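Local coordinates for protein ATP-dependent DNA helicase RecQ (Porphyromonas gingivalis, PDB 3IUO) that probably couples ATP hydrolysis to 3'-5' unwinding of duplex DNA, the present chain being only the all-helical C-terminal piece of the full-length helicase, at residues B[24-28]-B[38-42]; B[57-63]-B[117-122]; B[63-69]-B[111-115]; B[76-81]-B[103-109]. Residue numbers count along the deposited sequence, not the author numbering.

Contact 1 (B[24-28]-B[38-42]); sequences SIVQQ and IAVSH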
loop_
_atom_site.group_PDB
_atom_site.type_symbol
_atom_site.label_atom_id
_atom_site.label_comp_id
_atom_site.label_asym_id
_atom_site.label_seq_id
_atom_site.Cartn_x
_atom_site.Cartn_y
_atom_site.Cartn_z
ATOM N N SER B 24 5.442 -12.615 21.206
ATOM C CA SER B 24 6.317 -11.960 22.182
ATOM C C SER B 24 6.470 -10.475 21.883
ATOM O O SER B 24 6.381 -9.643 22.776
ATOM C CB SER B 24 7.697 -12.625 22.208
ATOM O OG SER B 24 7.636 -13.900 22.815
ATOM N N ILE B 25 6.672 -10.139 20.608
ATOM C CA ILE B 25 6.834 -8.725 20.204
ATOM C C ILE B 25 5.591 -7.892 20.554
ATOM O O ILE B 25 5.699 -6.763 21.054
ATOM C CB ILE B 25 7.194 -8.607 18.710
ATOM C CG1 ILE B 25 8.640 -9.095 18.510
ATOM C CG2 ILE B 25 7.115 -7.160 18.229
ATOM C CD1 ILE B 25 9.004 -9.389 17.047
ATOM N N VAL B 26 4.421 -8.452 20.281
ATOM C CA VAL B 26 3.159 -7.779 20.599
ATOM C C VAL B 26 3.062 -7.544 22.104
ATOM O O VAL B 26 2.673 -6.471 22.547
ATOM C CB VAL B 26 1.970 -8.597 20.065
ATOM C CG1 VAL B 26 0.646 -8.022 20.583
ATOM C CG2 VAL B 26 1.992 -8.608 18.550
ATOM N N GLN B 27 3.451 -8.551 22.886
ATOM C CA GLN B 27 3.401 -8.415 24.340
ATOM C C GLN B 27 4.376 -7.343 24.811
ATOM O O GLN B 27 4.038 -6.539 25.690
ATOM C CB GLN B 27 3.689 -9.758 25.009
ATOM C CG GLN B 27 2.577 -10.779 24.794
ATOM C CD GLN B 27 2.906 -12.165 25.344
ATOM O OE1 GLN B 27 4.078 -12.525 25.524
ATOM N NE2 GLN B 27 1.869 -12.959 25.588
ATOM N N GLN B 28 5.580 -7.334 24.224
ATOM C CA GLN B 28 6.590 -6.317 24.533
ATOM C C GLN B 28 6.086 -4.906 24.223
ATOM O O GLN B 28 6.262 -3.980 25.021
ATOM C CB GLN B 28 7.910 -6.598 23.809
ATOM C CG GLN B 28 8.727 -7.718 24.471
ATOM C CD GLN B 28 9.810 -8.235 23.549
ATOM O OE1 GLN B 28 9.534 -8.698 22.427
ATOM N NE2 GLN B 28 11.046 -8.160 24.000
ATOM N N ILE B 38 13.418 -4.125 21.953
ATOM C CA ILE B 38 12.762 -5.320 21.450
ATOM C C ILE B 38 13.646 -6.002 20.378
ATOM O O ILE B 38 13.848 -7.206 20.419
ATOM C CB ILE B 38 11.339 -4.998 20.875
ATOM C CG1 ILE B 38 10.415 -4.469 21.976
ATOM C CG2 ILE B 38 10.738 -6.226 20.229
ATOM C CD1 ILE B 38 9.004 -4.058 21.485
ATOM N N ALA B 39 14.172 -5.217 19.439
ATOM C CA ALA B 39 15.073 -5.731 18.399
ATOM C C ALA B 39 16.203 -6.539 19.019
ATOM O O ALA B 39 16.391 -7.711 18.682
ATOM C CB ALA B 39 15.653 -4.579 17.576
ATOM N N VAL B 40 16.923 -5.918 19.947
ATOM C CA VAL B 40 18.097 -6.564 20.547
ATOM C C VAL B 40 17.720 -7.855 21.271
ATOM O O VAL B 40 18.414 -8.864 21.128
ATOM C CB VAL B 40 18.981 -5.588 21.396
ATOM C CG1 VAL B 40 19.363 -4.353 20.578
ATOM C CG2 VAL B 40 18.316 -5.185 22.723
ATOM N N SER B 41 16.581 -7.840 21.970
ATOM C CA SER B 41 16.082 -9.025 22.694
ATOM C C SER B 41 15.774 -10.230 21.795
ATOM O O SER B 41 15.765 -11.362 22.263
ATOM C CB SER B 41 14.846 -8.678 23.529
ATOM O OG SER B 41 13.681 -8.622 22.731
ATOM N N HIS B 42 15.510 -9.982 20.515
ATOM C CA HIS B 42 15.238 -11.055 19.549
ATOM C C HIS B 42 16.372 -11.281 18.543
ATOM O O HIS B 42 16.206 -12.004 17.553
ATOM C CB HIS B 42 13.919 -10.783 18.827
ATOM C CG HIS B 42 12.725 -10.884 19.717
ATOM N ND1 HIS B 42 12.296 -12.084 20.240
ATOM C CD2 HIS B 42 11.872 -9.940 20.186
ATOM C CE1 HIS B 42 11.228 -11.875 20.991
ATOM N NE2 HIS B 42 10.957 -10.583 20.979
#
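Ile38, on the inner side of helix 35-41, points at helix 15-30 and brings its CG2 to 3.9 Å from Ile25 CG1; the two CA atoms lie 6.9 Å apart, the closest backbone approach of the two segments. Leu49 of helix 46-58 also packs on Ile38, and Ile56 of the same helix on Ile25, so the pair belongs to the three-helix core of the helix-turn-helix region of RecQ-1-like proteins. One turn on, Ser41 folds its hydroxyl back onto its own helix, OG donating to Ile38 O at 2.7 Å. His42, the first residue to leave helical geometry, turns the edge of its imidazole toward Ser24, whose CB lies 3.8 Å from His42 CE1, while Ile25 CG1 comes to 3.7 Å from His42 NE2. The Gln28 side chain reaches between the helices to Ser41 and His42. The helix pair is thus held by apolar packing on the side shared with helix 46-58 and by polar side chains where exposure is greater.

Contact 2 (B[57-63]-B[117-122]); sequences VYSGTRI and LSEMAN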
loop_
_atom_site.group_PDB
_atom_site.type_symbol
_atom_site.label_atom_id
_atom_site.label_comp_id
_atom_site.label_asym_id
_atom_site.label_seq_id
_atom_site.Cartn_x
_atom_site.Cartn_y
_atom_site.Cartn_z
ATOM N N VAL B 57 1.116 -5.891 11.939
ATOM C CA VAL B 57 0.084 -4.898 11.626
ATOM C C VAL B 57 -0.741 -5.344 10.405
ATOM O O VAL B 57 -1.982 -5.229 10.409
ATOM C CB VAL B 57 0.749 -3.556 11.389
ATOM C CG1 VAL B 57 -0.248 -2.533 10.767
ATOM C CG2 VAL B 57 1.277 -3.036 12.703
ATOM N N TYR B 58 -0.075 -5.893 9.373
ATOM C CA TYR B 58 -0.841 -6.364 8.224
ATOM C C TYR B 58 -1.840 -7.449 8.579
ATOM O O TYR B 58 -2.862 -7.575 7.923
ATOM C CB TYR B 58 0.086 -6.901 7.129
ATOM C CG TYR B 58 1.079 -5.916 6.539
ATOM C CD1 TYR B 58 0.925 -4.517 6.680
ATOM C CD2 TYR B 58 2.205 -6.388 5.872
ATOM C CE1 TYR B 58 1.869 -3.622 6.123
ATOM C CE2 TYR B 58 3.153 -5.512 5.323
ATOM C CZ TYR B 58 2.974 -4.133 5.465
ATOM O OH TYR B 58 3.913 -3.321 4.897
ATOM N N SER B 59 -1.522 -8.253 9.602
ATOM C CA SER B 59 -2.383 -9.344 10.053
ATOM C C SER B 59 -3.620 -8.889 10.842
ATOM O O SER B 59 -4.536 -9.691 11.099
ATOM C CB SER B 59 -1.569 -10.356 10.845
ATOM O OG SER B 59 -1.482 -9.954 12.206
ATOM N N GLY B 60 -3.651 -7.604 11.182
ATOM C CA GLY B 60 -4.805 -7.048 11.877
ATOM C C GLY B 60 -4.627 -6.657 13.326
ATOM O O GLY B 60 -5.590 -6.180 13.946
ATOM N N THR B 61 -3.446 -6.863 13.889
ATOM C CA THR B 61 -3.228 -6.557 15.316
ATOM C C THR B 61 -3.095 -5.060 15.510
ATOM O O THR B 61 -2.270 -4.424 14.858
ATOM C CB THR B 61 -1.953 -7.276 15.836
ATOM O OG1 THR B 61 -2.112 -8.690 15.612
ATOM C CG2 THR B 61 -1.719 -7.032 17.320
ATOM N N ARG B 62 -3.936 -4.508 16.375
ATOM C CA ARG B 62 -3.894 -3.080 16.677
ATOM C C ARG B 62 -2.822 -2.787 17.707
ATOM O O ARG B 62 -3.074 -2.780 18.901
ATOM C CB ARG B 62 -5.281 -2.581 17.148
ATOM C CG ARG B 62 -5.361 -1.051 17.189
ATOM C CD ARG B 62 -6.778 -0.600 17.620
ATOM N NE ARG B 62 -6.860 0.875 17.628
ATOM C CZ ARG B 62 -7.270 1.626 16.602
ATOM N NH1 ARG B 62 -7.678 1.092 15.441
ATOM N NH2 ARG B 62 -7.263 2.962 16.769
ATOM N N ILE B 63 -1.629 -2.505 17.248
ATOM C CA ILE B 63 -0.557 -2.154 18.180
ATOM C C ILE B 63 -0.433 -0.648 18.305
ATOM O O ILE B 63 -0.713 0.109 17.333
ATOM C CB ILE B 63 0.781 -2.730 17.739
ATOM C CG1 ILE B 63 1.128 -2.241 16.332
ATOM C CG2 ILE B 63 0.749 -4.269 17.783
ATOM C CD1 ILE B 63 2.595 -2.481 15.985
ATOM N N LEU B 117 -1.311 2.737 9.752
ATOM C CA LEU B 117 -2.072 1.532 9.328
ATOM C C LEU B 117 -2.796 0.877 10.475
ATOM O O LEU B 117 -3.967 0.447 10.313
ATOM C CB LEU B 117 -1.149 0.512 8.674
ATOM C CG LEU B 117 -0.549 0.945 7.341
ATOM C CD1 LEU B 117 0.445 -0.122 6.876
ATOM C CD2 LEU B 117 -1.610 1.252 6.251
ATOM N N SER B 118 -2.115 0.787 11.609
ATOM C CA SER B 118 -2.752 0.178 12.799
ATOM C C SER B 118 -3.984 0.991 13.217
ATOM O O SER B 118 -5.082 0.450 13.433
ATOM C CB SER B 118 -1.772 0.099 13.959
ATOM O OG SER B 118 -2.400 -0.495 15.068
ATOM N N GLU B 119 -3.829 2.295 13.286
ATOM C CA GLU B 119 -4.962 3.118 13.747
ATOM C C GLU B 119 -6.173 3.046 12.821
ATOM O O GLU B 119 -7.334 2.944 13.267
ATOM C CB GLU B 119 -4.508 4.557 13.876
ATOM C CG GLU B 119 -3.733 4.764 15.137
ATOM C CD GLU B 119 -3.378 6.217 15.435
ATOM O OE1 GLU B 119 -4.039 7.143 14.879
ATOM O OE2 GLU B 119 -2.453 6.406 16.284
HETATM N N MSE B 120 -5.915 3.123 11.519
HETATM C CA MSE B 120 -7.012 3.254 10.562
HETATM C C MSE B 120 -7.699 1.954 10.226
HETATM O O MSE B 120 -8.809 1.955 9.677
HETATM C CB MSE B 120 -6.520 3.945 9.275
HETATM C CG MSE B 120 -5.918 5.307 9.557
HETATM SE SE MSE B 120 -7.105 6.529 10.540
HETATM C CE MSE B 120 -5.685 7.599 11.395
ATOM N N ALA B 121 -7.039 0.832 10.484
ATOM C CA ALA B 121 -7.587 -0.455 10.058
ATOM C C ALA B 121 -7.787 -1.516 11.132
ATOM O O ALA B 121 -8.639 -2.398 10.961
ATOM C CB ALA B 121 -6.753 -1.062 8.862
ATOM N N ASN B 122 -7.027 -1.465 12.238
ATOM C CA ASN B 122 -6.948 -2.660 13.085
ATOM C C ASN B 122 -7.749 -2.577 14.368
ATOM O O ASN B 122 -8.242 -1.489 14.688
ATOM C CB ASN B 122 -5.502 -2.977 13.415
ATOM C CG ASN B 122 -4.711 -3.458 12.197
ATOM O OD1 ASN B 122 -3.492 -3.666 12.273
ATOM N ND2 ASN B 122 -5.384 -3.664 11.100
#
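Arg62 NH1 donates two hydrogen bonds to the end of the chain, one to Glu119 O at 2.9 Å and a shorter one to Asn122 O at 2.7 Å. A single guanidinium nitrogen thereby takes up a carbonyl in the last turn of helix 106-121 and that of the final residue; no residue follows to use either in a further helical turn. The partner segment leaves helix 46-58 through a Schellman motif: Gly60 has a positive phi of 110°, and its N bonds back to Val57 O at 3.0 Å. A CB at these angles would be jammed against the preceding carbonyl oxygen, which accounts for glycine. The chain then runs extended past the C terminus, with the CA atoms of Arg62 and Asn122 4.7 Å apart. The Asn122 side chain sits against the carbonyls of Val57 and Thr61, and Ser118 OG lies 2.9 Å from Ile63 O. Packing continues beneath. Val57 CG1 meets Leu117 CB at 3.8 Å, while Tyr58, whose hydroxyl is hydrogen-bonded to Arg113, turns its ring edge to the same leucine. The contact thus ties the end of helix 46-58, in the helix-turn-helix region, and the linker after it to the C-terminal helix, and Thr89 of the second subunit packs on both Val57 and Leu117. At the Tyr58 ring edge, CE1 stands 3.9 Å from Leu117 CD1.

Contact 3 (B[63-69]-B[111-115]); sequences INIDYFI and LVRIK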
loop_
_atom_site.group_PDB
_atom_site.type_symbol
_atom_site.label_atom_id
_atom_site.label_comp_id
_atom_site.label_asym_id
_atom_site.label_seq_id
_atom_site.Cartn_x
_atom_site.Cartn_y
_atom_site.Cartn_z
ATOM N N ILE B 63 -1.629 -2.505 17.248
ATOM C CA ILE B 63 -0.557 -2.154 18.180
ATOM C C ILE B 63 -0.433 -0.648 18.305
ATOM O O ILE B 63 -0.713 0.109 17.333
ATOM C CB ILE B 63 0.781 -2.730 17.739
ATOM C CG1 ILE B 63 1.128 -2.241 16.332
ATOM C CG2 ILE B 63 0.749 -4.269 17.783
ATOM C CD1 ILE B 63 2.595 -2.481 15.985
ATOM N N ASN B 64 0.042 -0.216 19.470
ATOM C CA ASN B 64 0.308 1.173 19.650
ATOM C C ASN B 64 1.756 1.431 19.985
ATOM O O ASN B 64 2.235 1.019 21.029
ATOM C CB ASN B 64 -0.610 1.790 20.703
ATOM C CG ASN B 64 -0.609 3.300 20.585
ATOM O OD1 ASN B 64 0.389 3.942 20.868
ATOM N ND2 ASN B 64 -1.700 3.860 20.060
ATOM N N ILE B 65 2.448 2.128 19.082
ATOM C CA ILE B 65 3.865 2.467 19.308
ATOM C C ILE B 65 4.119 3.967 19.551
ATOM O O ILE B 65 5.237 4.449 19.347
ATOM C CB ILE B 65 4.774 1.926 18.151
ATOM C CG1 ILE B 65 4.360 2.501 16.799
ATOM C CG2 ILE B 65 4.697 0.388 18.100
ATOM C CD1 ILE B 65 5.466 2.425 15.730
ATOM N N ASP B 66 3.075 4.704 19.930
ATOM C CA ASP B 66 3.209 6.149 20.206
ATOM C C ASP B 66 4.261 6.428 21.259
ATOM O O ASP B 66 5.009 7.400 21.126
ATOM C CB ASP B 66 1.897 6.771 20.693
ATOM C CG ASP B 66 0.822 6.806 19.629
ATOM O OD1 ASP B 66 1.122 6.529 18.446
ATOM O OD2 ASP B 66 -0.339 7.114 19.993
ATOM N N TYR B 67 4.336 5.581 22.291
ATOM C CA TYR B 67 5.293 5.773 23.379
ATOM C C TYR B 67 6.728 5.841 22.850
ATOM O O TYR B 67 7.544 6.601 23.346
ATOM C CB TYR B 67 5.160 4.637 24.391
ATOM C CG TYR B 67 5.611 3.284 23.892
ATOM C CD1 TYR B 67 6.906 2.829 24.118
ATOM C CD2 TYR B 67 4.731 2.448 23.194
ATOM C CE1 TYR B 67 7.321 1.586 23.662
ATOM C CE2 TYR B 67 5.135 1.199 22.726
ATOM C CZ TYR B 67 6.432 0.783 22.954
ATOM O OH TYR B 67 6.822 -0.457 22.509
ATOM N N PHE B 68 7.022 5.040 21.831
ATOM C CA PHE B 68 8.356 5.002 21.255
ATOM C C PHE B 68 8.577 6.138 20.252
ATOM O O PHE B 68 9.589 6.839 20.314
ATOM C CB PHE B 68 8.632 3.621 20.647
ATOM C CG PHE B 68 9.958 3.516 19.935
ATOM C CD1 PHE B 68 11.131 3.331 20.650
ATOM C CD2 PHE B 68 10.019 3.585 18.543
ATOM C CE1 PHE B 68 12.359 3.222 19.994
ATOM C CE2 PHE B 68 11.219 3.480 17.886
ATOM C CZ PHE B 68 12.407 3.298 18.613
ATOM N N ILE B 69 7.633 6.323 19.339
ATOM C CA ILE B 69 7.721 7.403 18.346
ATOM C C ILE B 69 7.869 8.757 19.038
ATOM O O ILE B 69 8.750 9.547 18.676
ATOM C CB ILE B 69 6.507 7.419 17.410
ATOM C CG1 ILE B 69 6.551 6.178 16.507
ATOM C CG2 ILE B 69 6.435 8.746 16.620
ATOM C CD1 ILE B 69 5.396 6.101 15.584
ATOM N N LEU B 111 8.092 3.773 10.589
ATOM C CA LEU B 111 7.484 3.880 11.913
ATOM C C LEU B 111 6.122 4.562 11.864
ATOM O O LEU B 111 5.161 4.098 12.493
ATOM C CB LEU B 111 8.416 4.636 12.873
ATOM C CG LEU B 111 9.581 3.779 13.394
ATOM C CD1 LEU B 111 10.619 4.658 14.141
ATOM C CD2 LEU B 111 9.118 2.646 14.349
ATOM N N VAL B 112 6.037 5.688 11.167
ATOM C CA VAL B 112 4.789 6.427 11.167
ATOM C C VAL B 112 3.752 5.644 10.374
ATOM O O VAL B 112 2.577 5.693 10.736
ATOM C CB VAL B 112 4.946 7.860 10.629
ATOM C CG1 VAL B 112 3.610 8.618 10.641
ATOM C CG2 VAL B 112 5.943 8.588 11.500
ATOM N N ARG B 113 4.192 4.948 9.324
ATOM C CA ARG B 113 3.285 4.135 8.504
ATOM C C ARG B 113 2.678 3.004 9.370
ATOM O O ARG B 113 1.492 2.717 9.248
ATOM C CB ARG B 113 4.063 3.580 7.315
ATOM C CG ARG B 113 3.244 2.689 6.377
ATOM C CD ARG B 113 4.033 2.289 5.158
ATOM N NE ARG B 113 3.259 1.356 4.316
ATOM C CZ ARG B 113 3.300 0.041 4.454
ATOM N NH1 ARG B 113 4.056 -0.504 5.406
ATOM N NH2 ARG B 113 2.557 -0.720 3.666
ATOM N N ILE B 114 3.481 2.387 10.229
ATOM C CA ILE B 114 2.947 1.379 11.200
ATOM C C ILE B 114 1.855 1.984 12.054
ATOM O O ILE B 114 0.766 1.410 12.198
ATOM C CB ILE B 114 4.078 0.772 12.062
ATOM C CG1 ILE B 114 4.934 -0.161 11.182
ATOM C CG2 ILE B 114 3.546 0.071 13.319
ATOM C CD1 ILE B 114 6.340 -0.352 11.728
ATOM N N LYS B 115 2.135 3.159 12.625
ATOM C CA LYS B 115 1.170 3.860 13.474
ATOM C C LYS B 115 -0.136 4.114 12.684
ATOM O O LYS B 115 -1.250 3.829 13.153
ATOM C CB LYS B 115 1.795 5.176 13.915
ATOM C CG LYS B 115 0.809 6.108 14.617
ATOM C CD LYS B 115 1.524 7.369 15.021
ATOM C CE LYS B 115 0.548 8.499 15.341
ATOM N NZ LYS B 115 -0.251 8.208 16.583
#
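The hydrophobic core between the helix-turn-helix region and the C-terminal helix is built here, where the extended linker after helix 46-58 turns into helix 66-72. Ile63 and Ile65 both reach Ile114: Ile63 CD1 lies 3.8 Å from Ile114 CG2, and Ile65 CD1 3.9 Å from the same methyl. Ile65 CD1 also touches Leu111 CD2 at 3.9 Å. Its backbone occupies the N-cap position of helix 66-72, and the residue before it forms an Asx turn in which Asn64 OD1 accepts from Asp66 N at 2.9 Å. The turn leads into the helix, and Ile65 and Ile69 both point toward helix 106-121. Ile69 CD1 sits over the backbone of the partner, 3.7 Å from Leu111 O, and Phe68 presents its ring edge to the leucine, CE2 to Leu111 CD1 being 4.0 Å. Leu35 of helix 35-41 packs on both Ile65 and Phe68, and Leu78 of helix 75-87 on Ile69, so these two helices also pack on the cluster. At its more exposed margin Lys115, extended until its final torsion, bridges to Asp66, with NZ 2.9 Å from OD1; the same ammonium also pairs with Glu119.

Contact 4 (B[76-81]-B[103-109]); sequences DHLEDI and DYSEEEI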
loop_
_atom_site.group_PDB
_atom_site.type_symbol
_atom_site.label_atom_id
_atom_site.label_comp_id
_atom_site.label_asym_id
_atom_site.label_seq_id
_atom_site.Cartn_x
_atom_site.Cartn_y
_atom_site.Cartn_z
ATOM N N ASP B 76 7.657 17.531 14.538
ATOM C CA ASP B 76 7.244 18.012 13.199
ATOM C C ASP B 76 7.395 16.948 12.099
ATOM O O ASP B 76 6.623 16.926 11.136
ATOM C CB ASP B 76 8.018 19.282 12.805
ATOM C CG ASP B 76 7.729 20.468 13.723
ATOM O OD1 ASP B 76 6.544 20.852 13.874
ATOM O OD2 ASP B 76 8.696 21.044 14.282
ATOM N N HIS B 77 8.415 16.099 12.235
ATOM C CA HIS B 77 8.599 14.953 11.344
ATOM C C HIS B 77 7.407 14.008 11.464
ATOM O O HIS B 77 6.814 13.623 10.456
ATOM C CB HIS B 77 9.913 14.238 11.662
ATOM C CG HIS B 77 11.139 14.996 11.235
ATOM N ND1 HIS B 77 12.314 14.368 10.889
ATOM C CD2 HIS B 77 11.362 16.323 11.064
ATOM C CE1 HIS B 77 13.217 15.271 10.547
ATOM N NE2 HIS B 77 12.666 16.469 10.652
ATOM N N LEU B 78 7.042 13.655 12.694
ATOM C CA LEU B 78 5.855 12.799 12.926
ATOM C C LEU B 78 4.576 13.395 12.295
ATOM O O LEU B 78 3.871 12.691 11.574
ATOM C CB LEU B 78 5.645 12.525 14.430
ATOM C CG LEU B 78 4.329 11.938 14.962
ATOM C CD1 LEU B 78 4.085 10.571 14.364
ATOM C CD2 LEU B 78 4.343 11.862 16.499
ATOM N N GLU B 79 4.298 14.676 12.564
ATOM C CA GLU B 79 3.111 15.343 12.032
ATOM C C GLU B 79 3.099 15.370 10.504
ATOM O O GLU B 79 2.085 15.049 9.884
ATOM C CB GLU B 79 2.960 16.757 12.624
ATOM C CG GLU B 79 1.609 17.422 12.330
ATOM C CD GLU B 79 1.462 18.803 12.977
ATOM O OE1 GLU B 79 2.148 19.764 12.559
ATOM O OE2 GLU B 79 0.644 18.944 13.909
ATOM N N ASP B 80 4.219 15.737 9.890
ATOM C CA ASP B 80 4.273 15.836 8.434
ATOM C C ASP B 80 4.107 14.480 7.735
ATOM O O ASP B 80 3.369 14.373 6.766
ATOM C CB ASP B 80 5.550 16.545 7.990
ATOM C CG ASP B 80 5.567 18.010 8.409
ATOM O OD1 ASP B 80 4.477 18.602 8.584
ATOM O OD2 ASP B 80 6.663 18.582 8.571
ATOM N N ILE B 81 4.766 13.448 8.255
ATOM C CA ILE B 81 4.630 12.119 7.673
ATOM C C ILE B 81 3.211 11.583 7.907
ATOM O O ILE B 81 2.622 10.985 7.013
ATOM C CB ILE B 81 5.694 11.132 8.231
ATOM C CG1 ILE B 81 7.116 11.613 7.893
ATOM C CG2 ILE B 81 5.503 9.741 7.639
ATOM C CD1 ILE B 81 8.162 10.982 8.801
ATOM N N ASP B 103 13.415 14.343 2.726
ATOM C CA ASP B 103 13.280 15.024 4.023
ATOM C C ASP B 103 13.309 14.053 5.210
ATOM O O ASP B 103 13.795 14.396 6.300
ATOM C CB ASP B 103 11.981 15.841 4.062
ATOM C CG ASP B 103 11.964 16.960 3.032
ATOM O OD1 ASP B 103 12.837 17.846 3.082
ATOM O OD2 ASP B 103 11.067 16.949 2.167
ATOM N N TYR B 104 12.813 12.837 4.979
ATOM C CA TYR B 104 12.661 11.844 6.045
ATOM C C TYR B 104 13.300 10.522 5.679
ATOM O O TYR B 104 13.304 10.117 4.516
ATOM C CB TYR B 104 11.181 11.658 6.367
ATOM C CG TYR B 104 10.503 12.975 6.596
ATOM C CD1 TYR B 104 10.838 13.768 7.696
ATOM C CD2 TYR B 104 9.577 13.465 5.692
ATOM C CE1 TYR B 104 10.225 15.014 7.898
ATOM C CE2 TYR B 104 8.963 14.702 5.886
ATOM C CZ TYR B 104 9.292 15.467 6.985
ATOM O OH TYR B 104 8.694 16.693 7.176
ATOM N N SER B 105 13.866 9.862 6.678
ATOM C CA SER B 105 14.502 8.574 6.469
ATOM C C SER B 105 13.469 7.470 6.259
ATOM O O SER B 105 12.296 7.593 6.645
ATOM C CB SER B 105 15.405 8.222 7.651
ATOM O OG SER B 105 14.646 7.898 8.816
ATOM N N GLU B 106 13.929 6.377 5.670
ATOM C CA GLU B 106 13.089 5.192 5.513
ATOM C C GLU B 106 12.571 4.712 6.873
ATOM O O GLU B 106 11.392 4.374 7.001
ATOM C CB GLU B 106 13.870 4.079 4.835
ATOM C CG GLU B 106 12.998 2.876 4.452
ATOM C CD GLU B 106 13.752 1.841 3.624
ATOM O OE1 GLU B 106 13.431 0.637 3.731
ATOM O OE2 GLU B 106 14.662 2.229 2.866
ATOM N N GLU B 107 13.432 4.692 7.887
ATOM C CA GLU B 107 12.985 4.281 9.221
ATOM C C GLU B 107 11.912 5.181 9.831
ATOM O O GLU B 107 10.947 4.677 10.450
ATOM C CB GLU B 107 14.158 4.091 10.172
ATOM C CG GLU B 107 14.952 2.861 9.806
ATOM C CD GLU B 107 16.159 2.648 10.672
ATOM O OE1 GLU B 107 16.261 3.304 11.728
ATOM O OE2 GLU B 107 16.997 1.794 10.297
ATOM N N GLU B 108 12.059 6.492 9.671
ATOM C CA GLU B 108 11.026 7.400 10.188
ATOM C C GLU B 108 9.690 7.133 9.513
ATOM O O GLU B 108 8.659 7.055 10.184
ATOM C CB GLU B 108 11.411 8.845 9.948
ATOM C CG GLU B 108 12.447 9.376 10.891
ATOM C CD GLU B 108 12.853 10.793 10.512
ATOM O OE1 GLU B 108 13.390 10.998 9.386
ATOM O OE2 GLU B 108 12.631 11.704 11.333
ATOM N N ILE B 109 9.738 6.969 8.191
ATOM C CA ILE B 109 8.547 6.784 7.377
ATOM C C ILE B 109 7.906 5.442 7.706
ATOM O O ILE B 109 6.674 5.378 7.870
ATOM C CB ILE B 109 8.855 6.897 5.869
ATOM C CG1 ILE B 109 9.239 8.339 5.519
ATOM C CG2 ILE B 109 7.633 6.459 5.059
ATOM C CD1 ILE B 109 9.840 8.482 4.129
#
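Tyr104 turns the edge of its ring to the face of His77 in a T-shaped stack, centroids 4.8 Å apart and planes at 75°. It lies just ahead of helix 106-121, whose start is a capping box: Ser105 OG accepts from Glu108 N at 3.1 Å, and Ser105 N donates to Glu108 OE1 at 3.0 Å. One face of the tyrosine ring takes Ile81 in a CH-pi contact, CG1 standing 4.0 Å from its centroid, and its hydroxyl makes a weak hydrogen bond to Asp80, OH to OD2 being 3.1 Å. Tyr104 thus packs against one side of helix 75-87 over more than a turn. Deeper in, Ile81 CD1 approaches Ile109 CG1 at 4.3 Å; Ile109 is also packed by Leu93, Ala96, Met97 and Leu100 of helix 93-100, so this contact joins the last three helices of the domain. Glu108 serves both the cap and the interface: while OE1 faces Ser105, OE2 accepts a hydrogen bond from His77 ND1 at 2.7 Å.

How the contacts relate
Helix 106-121 runs through contacts 4, 3 and 2 in turn, meeting helix 75-87 near its start, helix 66-72 midway and the linker after helix 46-58 at its end. Contacts 2 and 3, with centres about 11 Å apart, share Ile63 and are further joined by a probable Tyr58-Arg113 hydrogen bond. Contacts 3 and 4, about 12 Å between centres, merge through Val112 CB and Ile81 CG2, 3.6 Å apart. Contact 1 precedes the others along the chain and touches contact 2 where Val26 CG1 meets Thr61 CG2 at 4.1 Å; it lies across the chain's centre from contact 4, about 23 Å away between centres.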